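Local coordinates for cellulase IBT99 (Metagenomes, PDB 6WBT), which probably hydrolyses 6-phospho-alpha-glucosides with the help of NAD and manganese, as a member of glycoside hydrolase family 4, at residues G105-E110 against D278-N283; P242-T247 against N284-Q289. All coordinates share one frame; numbering follows the deposited sequence.

Both contacts border the glucose-6-phosphate pocket, with their centres about 10 Å apart, and they approach the ligand differently: contact 1 through E110, which reaches the sugar hydroxyls and the NAD ribose, contact 2 through W244 and R286, at the ring oxygen and the phosphate. The second segments follow one another in the chain, 278-283 running directly into 284-289. A side-chain bridge also joins the contacts, the ring of Y279 stacking on that of H246 with CE2 of Y279 3.7 Å from CD2 of H246. The bound manganese lies about 9 Å from the side chain of Q109 and about 8 Å from that of W244.

Contact 1: residues G105-E110 against D278-N283. With G6P (6-O-phosphono-alpha-D-glucopyranose), chain F; NAD (nicotinamide-adenine-dinucleotide), chain G.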
ATOM      1  N   GLY A 105       2.310 -37.706 -13.523  1.00 76.69           N
ATOM      2  CA  GLY A 105       3.579 -37.457 -12.860  1.00 78.63           C
ATOM      3  C   GLY A 105       3.593 -36.248 -11.950  1.00 78.45           C
ATOM      4  O   GLY A 105       4.616 -35.557 -11.861  1.00 79.21           O
ATOM      5  N   CYS A 106       2.484 -35.976 -11.266  1.00 78.30           N
ATOM      6  CA  CYS A 106       2.387 -34.848 -10.353  1.00 76.88           C
ATOM      7  C   CYS A 106       1.946 -35.340  -8.981  1.00 75.17           C
ATOM      8  O   CYS A 106       1.411 -36.442  -8.835  1.00 75.05           O
ATOM      9  CB  CYS A 106       1.411 -33.782 -10.872  1.00 76.09           C
ATOM     10  SG  CYS A 106       1.894 -33.041 -12.449  1.00 78.22           S
ATOM     11  N   VAL A 107       2.182 -34.503  -7.973  1.00 73.85           N
ATOM     12  CA  VAL A 107       1.859 -34.860  -6.595  1.00 72.99           C
ATOM     13  C   VAL A 107       0.347 -34.945  -6.443  1.00 71.68           C
ATOM     14  O   VAL A 107      -0.365 -33.946  -6.594  1.00 71.18           O
ATOM     15  CB  VAL A 107       2.458 -33.850  -5.608  1.00 72.54           C
ATOM     16  CG1 VAL A 107       1.935 -34.112  -4.201  1.00 72.63           C
ATOM     17  CG2 VAL A 107       3.973 -33.916  -5.638  1.00 73.49           C
ATOM     18  N   GLY A 108      -0.150 -36.141  -6.142  1.00 70.49           N
ATOM     19  CA  GLY A 108      -1.564 -36.336  -5.893  1.00 67.50           C
ATOM     20  C   GLY A 108      -1.888 -36.339  -4.415  1.00 65.40           C
ATOM     21  O   GLY A 108      -1.820 -37.382  -3.757  1.00 66.81           O
ATOM     22  N   GLN A 109      -2.237 -35.173  -3.879  1.00 62.89           N
ATOM     23  CA  GLN A 109      -2.515 -35.013  -2.463  1.00 59.43           C
ATOM     24  C   GLN A 109      -3.962 -34.577  -2.267  1.00 56.90           C
ATOM     25  O   GLN A 109      -4.632 -34.127  -3.201  1.00 55.58           O
ATOM     26  CB  GLN A 109      -1.556 -33.996  -1.826  1.00 58.05           C
ATOM     27  CG  GLN A 109      -1.157 -34.313  -0.390  1.00 57.51           C
ATOM     28  CD  GLN A 109      -2.129 -33.756   0.630  1.00 55.64           C
ATOM     29  OE1 GLN A 109      -2.812 -32.765   0.376  1.00 54.59           O
ATOM     30  NE2 GLN A 109      -2.202 -34.397   1.791  1.00 54.30           N
ATOM     31  N   GLU A 110      -4.438 -34.727  -1.030  1.00 57.14           N
ATOM     32  CA  GLU A 110      -5.818 -34.378  -0.708  1.00 56.95           C
ATOM     33  C   GLU A 110      -6.077 -32.892  -0.921  1.00 56.02           C
ATOM     34  O   GLU A 110      -7.066 -32.507  -1.556  1.00 53.28           O
ATOM     35  CB  GLU A 110      -6.129 -34.773   0.736  1.00 57.71           C
ATOM     36  CG  GLU A 110      -7.545 -34.447   1.181  1.00 58.99           C
ATOM     37  CD  GLU A 110      -7.680 -34.387   2.690  1.00 60.38           C
ATOM     38  OE1 GLU A 110      -6.836 -33.733   3.337  1.00 61.13           O
ATOM     39  OE2 GLU A 110      -8.627 -34.998   3.230  1.00 61.24           O
ATOM     40  N   ASP A 278       7.712 -39.994  -6.570  1.00 86.89           N
ATOM     41  CA  ASP A 278       8.375 -41.290  -6.471  1.00 90.53           C
ATOM     42  C   ASP A 278       7.911 -42.080  -5.254  1.00 91.00           C
ATOM     43  O   ASP A 278       7.896 -43.316  -5.293  1.00 92.76           O
ATOM     44  CB  ASP A 278       9.893 -41.100  -6.419  1.00 91.72           C
ATOM     45  CG  ASP A 278      10.454 -40.535  -7.710  1.00 92.51           C
ATOM     46  OD1 ASP A 278       9.985 -39.463  -8.146  1.00 91.58           O
ATOM     47  OD2 ASP A 278      11.368 -41.161  -8.284  1.00 94.29           O
ATOM     48  N   TYR A 279       7.529 -41.395  -4.174  1.00 88.52           N
ATOM     49  CA  TYR A 279       7.141 -42.083  -2.948  1.00 87.98           C
ATOM     50  C   TYR A 279       5.731 -42.654  -3.024  1.00 88.14           C
ATOM     51  O   TYR A 279       5.451 -43.684  -2.398  1.00 89.27           O
ATOM     52  CB  TYR A 279       7.262 -41.131  -1.756  1.00 86.38           C
ATOM     53  CG  TYR A 279       6.599 -41.629  -0.489  1.00 86.13           C
ATOM     54  CD1 TYR A 279       7.171 -42.646   0.264  1.00 87.19           C
ATOM     55  CD2 TYR A 279       5.407 -41.073  -0.042  1.00 84.70           C
ATOM     56  CE1 TYR A 279       6.569 -43.102   1.424  1.00 86.67           C
ATOM     57  CE2 TYR A 279       4.798 -41.522   1.115  1.00 84.19           C
ATOM     58  CZ  TYR A 279       5.384 -42.535   1.844  1.00 84.90           C
ATOM     59  OH  TYR A 279       4.781 -42.984   2.996  1.00 83.87           O
HETATM   60  N   MSE A 280       4.839 -42.018  -3.775  1.00 87.10           N
HETATM   61  CA  MSE A 280       3.446 -42.446  -3.834  1.00 85.65           C
HETATM   62  C   MSE A 280       3.228 -43.597  -4.810  1.00 86.25           C
HETATM   63  O   MSE A 280       3.975 -43.761  -5.775  1.00 87.23           O
HETATM   64  CB  MSE A 280       2.546 -41.269  -4.212  1.00 82.89           C
HETATM   65  CG  MSE A 280       2.418 -40.218  -3.124  1.00 80.64           C
HETATM   66 SE   MSE A 280       1.247 -38.743  -3.631  0.76 79.51          SE
HETATM   67  CE  MSE A 280       1.138 -37.841  -1.906  1.00 77.53           C
ATOM     68  N   ASP A 281       2.194 -44.392  -4.548  1.00 85.40           N
ATOM     69  CA  ASP A 281       1.824 -45.521  -5.389  1.00 85.00           C
ATOM     70  C   ASP A 281       0.521 -45.196  -6.104  1.00 83.01           C
ATOM     71  O   ASP A 281      -0.460 -44.799  -5.466  1.00 81.97           O
ATOM     72  CB  ASP A 281       1.676 -46.798  -4.559  1.00 85.98           C
ATOM     73  CG  ASP A 281       1.699 -48.057  -5.408  1.00 88.01           C
ATOM     74  OD1 ASP A 281       1.346 -47.986  -6.605  1.00 88.68           O
ATOM     75  OD2 ASP A 281       2.069 -49.124  -4.875  1.00 89.03           O
ATOM     76  N   ILE A 282       0.516 -45.365  -7.428  1.00 82.69           N
ATOM     77  CA  ILE A 282      -0.686 -45.094  -8.211  1.00 81.33           C
ATOM     78  C   ILE A 282      -1.813 -46.045  -7.825  1.00 81.13           C
ATOM     79  O   ILE A 282      -2.990 -45.663  -7.841  1.00 80.39           O
ATOM     80  CB  ILE A 282      -0.364 -45.170  -9.717  1.00 81.94           C
ATOM     81  CG1 ILE A 282      -1.634 -45.014 -10.557  1.00 81.43           C
ATOM     82  CG2 ILE A 282       0.348 -46.470 -10.049  1.00 83.90           C
ATOM     83  CD1 ILE A 282      -2.278 -43.656 -10.444  1.00 79.48           C
ATOM     84  N   ASN A 283      -1.485 -47.281  -7.458  1.00 81.41           N
ATOM     85  CA  ASN A 283      -2.492 -48.275  -7.121  1.00 81.12           C
ATOM     86  C   ASN A 283      -2.789 -48.352  -5.626  1.00 80.17           C
ATOM     87  O   ASN A 283      -3.539 -49.241  -5.206  1.00 80.33           O
ATOM     88  CB  ASN A 283      -2.066 -49.661  -7.629  1.00 82.84           C
ATOM     89  CG  ASN A 283      -1.837 -49.692  -9.135  1.00 84.41           C
ATOM     90  OD1 ASN A 283      -0.748 -50.031  -9.599  1.00 86.21           O
ATOM     91  ND2 ASN A 283      -2.868 -49.355  -9.903  1.00 84.29           N
TER
HETATM   92  C1  G6P F 502      -4.297 -33.253   9.083  1.00 91.49           C
HETATM   93  C2  G6P F 502      -4.515 -32.265   7.939  1.00 90.50           C
HETATM   94  C3  G6P F 502      -5.714 -32.666   7.089  1.00 89.51           C
HETATM   95  C4  G6P F 502      -5.606 -34.127   6.672  1.00 88.54           C
HETATM   96  C5  G6P F 502      -5.405 -34.991   7.911  1.00 88.09           C
HETATM   97  C6  G6P F 502      -5.335 -36.480   7.584  1.00 84.11           C
HETATM   98  O1  G6P F 502      -5.396 -33.173   9.998  1.00 92.79           O
HETATM   99  O2  G6P F 502      -4.728 -30.954   8.474  1.00 90.32           O
HETATM  100  O3  G6P F 502      -5.778 -31.834   5.926  1.00 89.80           O
HETATM  101  O4  G6P F 502      -6.798 -34.527   5.987  1.00 88.53           O
HETATM  102  O5  G6P F 502      -4.206 -34.583   8.570  1.00 90.46           O
HETATM  103  O6  G6P F 502      -5.611 -36.714   6.205  1.00 80.37           O
HETATM  104  P   G6P F 502      -5.924 -38.209   5.698  1.00 77.48           P
HETATM  105  O1P G6P F 502      -5.207 -38.309   4.374  1.00 77.80           O
HETATM  106  O2P G6P F 502      -7.431 -38.267   5.614  1.00 77.65           O
HETATM  107  O3P G6P F 502      -5.340 -39.082   6.783  1.00 76.76           O
HETATM  108  PA  NAD G 503     -15.774 -38.845   4.840  1.00 60.71           P
HETATM  109  O1A NAD G 503     -15.783 -38.967   3.352  1.00 60.66           O
HETATM  110  O2A NAD G 503     -15.509 -40.076   5.642  1.00 60.79           O
HETATM  111  O5B NAD G 503     -17.158 -38.184   5.314  1.00 59.49           O
HETATM  112  C5B NAD G 503     -17.567 -36.905   4.755  1.00 58.93           C
HETATM  113  C4B NAD G 503     -19.059 -36.745   4.919  1.00 58.74           C
HETATM  114  O4B NAD G 503     -19.489 -35.497   4.310  1.00 58.72           O
HETATM  115  C3B NAD G 503     -19.931 -37.838   4.277  1.00 58.92           C
HETATM  116  O3B NAD G 503     -20.896 -38.292   5.217  1.00 58.79           O
HETATM  117  C2B NAD G 503     -20.617 -37.097   3.123  1.00 59.17           C
HETATM  118  O2B NAD G 503     -21.837 -37.674   2.711  1.00 58.27           O
HETATM  119  C1B NAD G 503     -20.758 -35.715   3.743  1.00 59.38           C
HETATM  120  N9A NAD G 503     -21.047 -34.654   2.783  1.00 60.57           N
HETATM  121  C8A NAD G 503     -20.564 -34.551   1.503  1.00 61.63           C
HETATM  122  N7A NAD G 503     -21.001 -33.494   0.864  1.00 62.42           N
HETATM  123  C5A NAD G 503     -21.835 -32.863   1.774  1.00 61.78           C
HETATM  124  C6A NAD G 503     -22.606 -31.688   1.693  1.00 61.66           C
HETATM  125  N6A NAD G 503     -22.663 -30.916   0.611  1.00 62.06           N
HETATM  126  N1A NAD G 503     -23.331 -31.339   2.782  1.00 61.36           N
HETATM  127  C2A NAD G 503     -23.270 -32.122   3.867  1.00 61.28           C
HETATM  128  N3A NAD G 503     -22.582 -33.245   4.057  1.00 61.17           N
HETATM  129  C4A NAD G 503     -21.875 -33.570   2.962  1.00 61.40           C
HETATM  130  O3  NAD G 503     -14.710 -37.722   5.262  1.00 63.16           O
HETATM  131  PN  NAD G 503     -13.603 -37.663   6.422  1.00 64.77           P
HETATM  132  O1N NAD G 503     -14.250 -37.985   7.727  1.00 65.78           O
HETATM  133  O2N NAD G 503     -12.416 -38.463   5.998  1.00 64.49           O
HETATM  134  O5D NAD G 503     -13.234 -36.105   6.382  1.00 65.09           O
HETATM  135  C5D NAD G 503     -14.317 -35.151   6.513  1.00 64.02           C
HETATM  136  C4D NAD G 503     -13.805 -33.770   6.188  1.00 63.82           C
HETATM  137  O4D NAD G 503     -12.926 -33.329   7.248  1.00 64.07           O
HETATM  138  C3D NAD G 503     -12.971 -33.653   4.903  1.00 64.18           C
HETATM  139  O3D NAD G 503     -13.379 -32.506   4.170  1.00 65.01           O
HETATM  140  C2D NAD G 503     -11.562 -33.473   5.478  1.00 63.47           C
HETATM  141  O2D NAD G 503     -10.620 -32.915   4.577  1.00 62.16           O
HETATM  142  C1D NAD G 503     -11.869 -32.580   6.673  1.00 65.22           C
HETATM  143  N1N NAD G 503     -10.739 -32.518   7.643  1.00 67.80           N
HETATM  144  C2N NAD G 503      -9.977 -31.384   7.727  1.00 69.46           C
HETATM  145  C3N NAD G 503      -8.905 -31.315   8.604  1.00 71.34           C
HETATM  146  C7N NAD G 503      -8.142 -30.018   8.688  1.00 73.81           C
HETATM  147  O7N NAD G 503      -6.930 -30.042   8.880  1.00 75.16           O
HETATM  148  N7N NAD G 503      -8.832 -28.890   8.584  1.00 74.43           N
HETATM  149  C4N NAD G 503      -8.593 -32.429   9.377  1.00 70.34           C
HETATM  150  C5N NAD G 503      -9.389 -33.552   9.309  1.00 69.07           C
HETATM  151  C6N NAD G 503     -10.458 -33.575   8.440  1.00 67.87           C
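M280, a selenomethionine, lies against the backbone of G108, packing two loops of a family 4 glycosidase together: 105-110, in the family's NAD-binding Rossmann-clan region, and 278-283, in its C-terminal region. The tight part is small: the end of M280 lies against a backbone carbonyl, with apolar neighbours at its margin. M280 SE sits 3.4 Å from G108 O, and its CE is 3.5 Å from the same carbonyl oxygen. The fully extended chain (chi2 -179°) carries CE on until it lies 4.5 Å from both V107 CG1 and Q109 CG. Y269 of helix 267-270 also packs on M280, V107 and Q109. The amide end of Q109 turns elsewhere, its OE1 accepting from T111 N.

On the solvent side D281 makes no contact with 105-110 and folds back on its own loop in an Asx turn, OD1 taking the N-H of N283 at 3.0 Å from above the carboxylate plane. At the inner end E110 serves both ligands, with R87 making a salt bridge to OE2. E110 OE1 accepts from O4 of glucose-6-phosphate at 2.8 Å, and E110 OE2 from O2D of the NAD ribose at 3.2 Å.

Contact 2: residues P242-T247 against N284-Q289; sequences PDWVHT and NTRGMQ. With G6P (6-O-phosphono-alpha-D-glucopyranose), chain F.
R286 extends past D243 and W244 to hold the phosphate of glucose-6-phosphate: the start of helix 286-291 supplies this arginine, and that of helix 242-249 the W244 bordering the sugar. The second segment begins as a loop at N284, whose carbonyl oxygen accepts from Q289 NE2 at 3.3 Å. T285 is the N-cap of helix 286-291; its OG1 and the backbone N of G287 both bond to OE1 of E98, tying this helix start to helix 90-103.

R286 follows, CG anti to the backbone N; a bend at chi2 (56°) sends the otherwise extended chain toward the ligand, where the guanidinium meets the phosphate edge-on. D243 OD2 approaches R286 CD at 4.0 Å. NE gives a nearly straight bond to O1P at 3.2 Å, and NH2 one to O3P at 2.8 Å. NH1 faces the protein, in a salt bridge with D241 and a bond of 3.2 Å to Q289 OE1. The phosphate on NE and NH2, and D241 and Q289 on NH1, together hold the guanidinium from turning. With an alanine here the phosphate would probably lose this two-pronged grip, and Q289 OE1 and D241 their guanidinium mate.

At the last position Q289 crosses D243 at about a right angle, without a hydrogen bond: its OE1 is 3.7 Å from D243 OD2. The indole of W244 stands 75° to the guanidinium plane, NE1 lying 3.8 Å from R286 NH2. Its far edge meets the sugar, with W244 CZ2 3.1 Å from the ring oxygen O5 of glucose-6-phosphate.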
ATOM      1  N   PRO A 242       2.542 -45.422   8.730  1.00118.41           N
ATOM      2  CA  PRO A 242       3.885 -45.153   8.191  1.00122.00           C
ATOM      3  C   PRO A 242       3.940 -43.934   7.292  1.00122.04           C
ATOM      4  O   PRO A 242       5.015 -43.341   7.142  1.00121.41           O
ATOM      5  CB  PRO A 242       4.216 -46.436   7.417  1.00126.51           C
ATOM      6  CG  PRO A 242       2.880 -47.020   7.074  1.00128.86           C
ATOM      7  CD  PRO A 242       1.991 -46.696   8.241  1.00126.02           C
ATOM      8  N   ASP A 243       2.814 -43.533   6.694  1.00123.48           N
ATOM      9  CA  ASP A 243       2.811 -42.336   5.863  1.00121.74           C
ATOM     10  C   ASP A 243       3.019 -41.080   6.698  1.00118.40           C
ATOM     11  O   ASP A 243       3.670 -40.135   6.238  1.00116.38           O
ATOM     12  CB  ASP A 243       1.502 -42.247   5.076  1.00123.01           C
ATOM     13  CG  ASP A 243       1.644 -41.457   3.787  1.00122.14           C
ATOM     14  OD1 ASP A 243       2.350 -40.426   3.786  1.00119.04           O
ATOM     15  OD2 ASP A 243       1.053 -41.872   2.770  1.00125.19           O
ATOM     16  N   TRP A 244       2.488 -41.051   7.922  1.00113.34           N
ATOM     17  CA  TRP A 244       2.698 -39.892   8.784  1.00105.31           C
ATOM     18  C   TRP A 244       4.123 -39.836   9.318  1.00102.48           C
ATOM     19  O   TRP A 244       4.637 -38.745   9.588  1.00 99.26           O
ATOM     20  CB  TRP A 244       1.699 -39.896   9.941  1.00103.50           C
ATOM     21  CG  TRP A 244       0.380 -39.269   9.602  1.00101.68           C
ATOM     22  CD1 TRP A 244      -0.851 -39.851   9.689  1.00103.68           C
ATOM     23  CD2 TRP A 244       0.160 -37.938   9.117  1.00 98.21           C
ATOM     24  NE1 TRP A 244      -1.823 -38.965   9.292  1.00102.24           N
ATOM     25  CE2 TRP A 244      -1.228 -37.784   8.934  1.00 98.80           C
ATOM     26  CE3 TRP A 244       1.002 -36.861   8.819  1.00 94.58           C
ATOM     27  CZ2 TRP A 244      -1.793 -36.599   8.469  1.00 96.25           C
ATOM     28  CZ3 TRP A 244       0.439 -35.686   8.356  1.00 92.12           C
ATOM     29  CH2 TRP A 244      -0.944 -35.564   8.186  1.00 92.97           C
ATOM     30  N   VAL A 245       4.771 -40.990   9.486  1.00103.52           N
ATOM     31  CA  VAL A 245       6.168 -40.998   9.909  1.00101.95           C
ATOM     32  C   VAL A 245       7.053 -40.418   8.812  1.00101.67           C
ATOM     33  O   VAL A 245       7.913 -39.568   9.069  1.00100.97           O
ATOM     34  CB  VAL A 245       6.608 -42.422  10.291  1.00103.68           C
ATOM     35  CG1 VAL A 245       8.036 -42.412  10.817  1.00102.85           C
ATOM     36  CG2 VAL A 245       5.660 -43.011  11.319  1.00104.52           C
ATOM     37  N   HIS A 246       6.853 -40.875   7.573  1.00101.92           N
ATOM     38  CA  HIS A 246       7.580 -40.309   6.443  1.00101.14           C
ATOM     39  C   HIS A 246       7.244 -38.838   6.246  1.00 97.35           C
ATOM     40  O   HIS A 246       8.100 -38.056   5.816  1.00 96.81           O
ATOM     41  CB  HIS A 246       7.264 -41.104   5.175  1.00103.42           C
ATOM     42  CG  HIS A 246       7.791 -40.482   3.920  1.00101.54           C
ATOM     43  ND1 HIS A 246       9.042 -40.768   3.415  1.00102.89           N
ATOM     44  CD2 HIS A 246       7.236 -39.591   3.065  1.00100.21           C
ATOM     45  CE1 HIS A 246       9.234 -40.080   2.304  1.00101.77           C
ATOM     46  NE2 HIS A 246       8.154 -39.357   2.070  1.00100.43           N
ATOM     47  N   THR A 247       6.009 -38.442   6.561  1.00 95.09           N
ATOM     48  CA  THR A 247       5.603 -37.055   6.370  1.00 93.39           C
ATOM     49  C   THR A 247       6.268 -36.134   7.385  1.00 91.28           C
ATOM     50  O   THR A 247       6.695 -35.026   7.041  1.00 93.49           O
ATOM     51  CB  THR A 247       4.081 -36.942   6.460  1.00 93.69           C
ATOM     52  OG1 THR A 247       3.479 -37.989   5.689  1.00 97.47           O
ATOM     53  CG2 THR A 247       3.618 -35.610   5.914  1.00 91.55           C
ATOM     54  N   ASN A 284      -2.228 -47.448  -4.810  1.00 78.86           N
ATOM     55  CA  ASN A 284      -2.483 -47.409  -3.366  1.00 77.86           C
ATOM     56  C   ASN A 284      -2.179 -45.988  -2.890  1.00 74.92           C
ATOM     57  O   ASN A 284      -1.246 -45.717  -2.132  1.00 74.92           O
ATOM     58  CB  ASN A 284      -1.647 -48.444  -2.609  1.00 79.63           C
ATOM     59  CG  ASN A 284      -2.015 -48.548  -1.138  1.00 79.75           C
ATOM     60  OD1 ASN A 284      -1.299 -48.049  -0.269  1.00 79.30           O
ATOM     61  ND2 ASN A 284      -3.127 -49.211  -0.853  1.00 80.52           N
ATOM     62  N   THR A 285      -3.002 -45.046  -3.342  1.00 72.51           N
ATOM     63  CA  THR A 285      -2.867 -43.664  -2.925  1.00 71.82           C
ATOM     64  C   THR A 285      -3.325 -43.509  -1.477  1.00 69.22           C
ATOM     65  O   THR A 285      -3.846 -44.440  -0.857  1.00 69.00           O
ATOM     66  CB  THR A 285      -3.670 -42.749  -3.845  1.00 73.91           C
ATOM     67  OG1 THR A 285      -5.050 -43.122  -3.794  1.00 75.55           O
ATOM     68  CG2 THR A 285      -3.174 -42.876  -5.274  1.00 75.27           C
ATOM     69  N   ARG A 286      -3.110 -42.307  -0.937  1.00 67.21           N
ATOM     70  CA  ARG A 286      -3.470 -42.036   0.451  1.00 64.84           C
ATOM     71  C   ARG A 286      -4.971 -42.181   0.677  1.00 63.81           C
ATOM     72  O   ARG A 286      -5.404 -42.663   1.730  1.00 63.83           O
ATOM     73  CB  ARG A 286      -2.997 -40.636   0.845  1.00 62.54           C
ATOM     74  CG  ARG A 286      -3.388 -40.213   2.251  1.00 60.47           C
ATOM     75  CD  ARG A 286      -2.902 -41.214   3.286  1.00 59.73           C
ATOM     76  NE  ARG A 286      -3.378 -40.896   4.629  1.00 58.08           N
ATOM     77  CZ  ARG A 286      -3.164 -41.660   5.695  1.00 57.76           C
ATOM     78  NH1 ARG A 286      -2.482 -42.791   5.577  1.00 58.99           N
ATOM     79  NH2 ARG A 286      -3.634 -41.294   6.879  1.00 56.11           N
ATOM     80  N   GLY A 287      -5.779 -41.768  -0.300  1.00 62.64           N
ATOM     81  CA  GLY A 287      -7.217 -41.937  -0.170  1.00 62.02           C
ATOM     82  C   GLY A 287      -7.625 -43.395  -0.088  1.00 62.68           C
ATOM     83  O   GLY A 287      -8.568 -43.748   0.622  1.00 62.07           O
HETATM   84  N   MSE A 288      -6.921 -44.260  -0.812  1.00 63.71           N
HETATM   85  CA  MSE A 288      -7.186 -45.692  -0.771  1.00 65.03           C
HETATM   86  C   MSE A 288      -6.809 -46.279   0.583  1.00 63.53           C
HETATM   87  O   MSE A 288      -7.425 -47.237   1.051  1.00 62.97           O
HETATM   88  CB  MSE A 288      -6.422 -46.410  -1.885  1.00 67.23           C
HETATM   89  CG  MSE A 288      -7.017 -46.226  -3.269  1.00 68.26           C
HETATM   90 SE   MSE A 288      -5.909 -47.033  -4.654  0.62 69.99          SE
HETATM   91  CE  MSE A 288      -7.257 -47.219  -6.048  1.00 71.80           C
ATOM     92  N   GLN A 289      -5.788 -45.691   1.211  1.00 62.96           N
ATOM     93  CA  GLN A 289      -5.332 -46.185   2.507  1.00 63.10           C
ATOM     94  C   GLN A 289      -6.357 -45.905   3.598  1.00 62.18           C
ATOM     95  O   GLN A 289      -6.619 -46.767   4.446  1.00 62.76           O
ATOM     96  CB  GLN A 289      -3.983 -45.559   2.858  1.00 63.55           C
ATOM     97  CG  GLN A 289      -2.890 -45.864   1.847  1.00 64.11           C
ATOM     98  CD  GLN A 289      -1.635 -45.049   2.078  1.00 63.54           C
ATOM     99  OE1 GLN A 289      -1.352 -44.626   3.199  1.00 62.63           O
ATOM    100  NE2 GLN A 289      -0.878 -44.817   1.013  1.00 64.58           N
TER
HETATM  101  C1  G6P F 502      -4.297 -33.253   9.083  1.00 91.49           C
HETATM  102  C2  G6P F 502      -4.515 -32.265   7.939  1.00 90.50           C
HETATM  103  C3  G6P F 502      -5.714 -32.666   7.089  1.00 89.51           C
HETATM  104  C4  G6P F 502      -5.606 -34.127   6.672  1.00 88.54           C
HETATM  105  C5  G6P F 502      -5.405 -34.991   7.911  1.00 88.09           C
HETATM  106  C6  G6P F 502      -5.335 -36.480   7.584  1.00 84.11           C
HETATM  107  O1  G6P F 502      -5.396 -33.173   9.998  1.00 92.79           O
HETATM  108  O2  G6P F 502      -4.728 -30.954   8.474  1.00 90.32           O
HETATM  109  O3  G6P F 502      -5.778 -31.834   5.926  1.00 89.80           O
HETATM  110  O4  G6P F 502      -6.798 -34.527   5.987  1.00 88.53           O
HETATM  111  O5  G6P F 502      -4.206 -34.583   8.570  1.00 90.46           O
HETATM  112  O6  G6P F 502      -5.611 -36.714   6.205  1.00 80.37           O
HETATM  113  P   G6P F 502      -5.924 -38.209   5.698  1.00 77.48           P
HETATM  114  O1P G6P F 502      -5.207 -38.309   4.374  1.00 77.80           O
HETATM  115  O2P G6P F 502      -7.431 -38.267   5.614  1.00 77.65           O
HETATM  116  O3P G6P F 502      -5.340 -39.082   6.783  1.00 76.76           O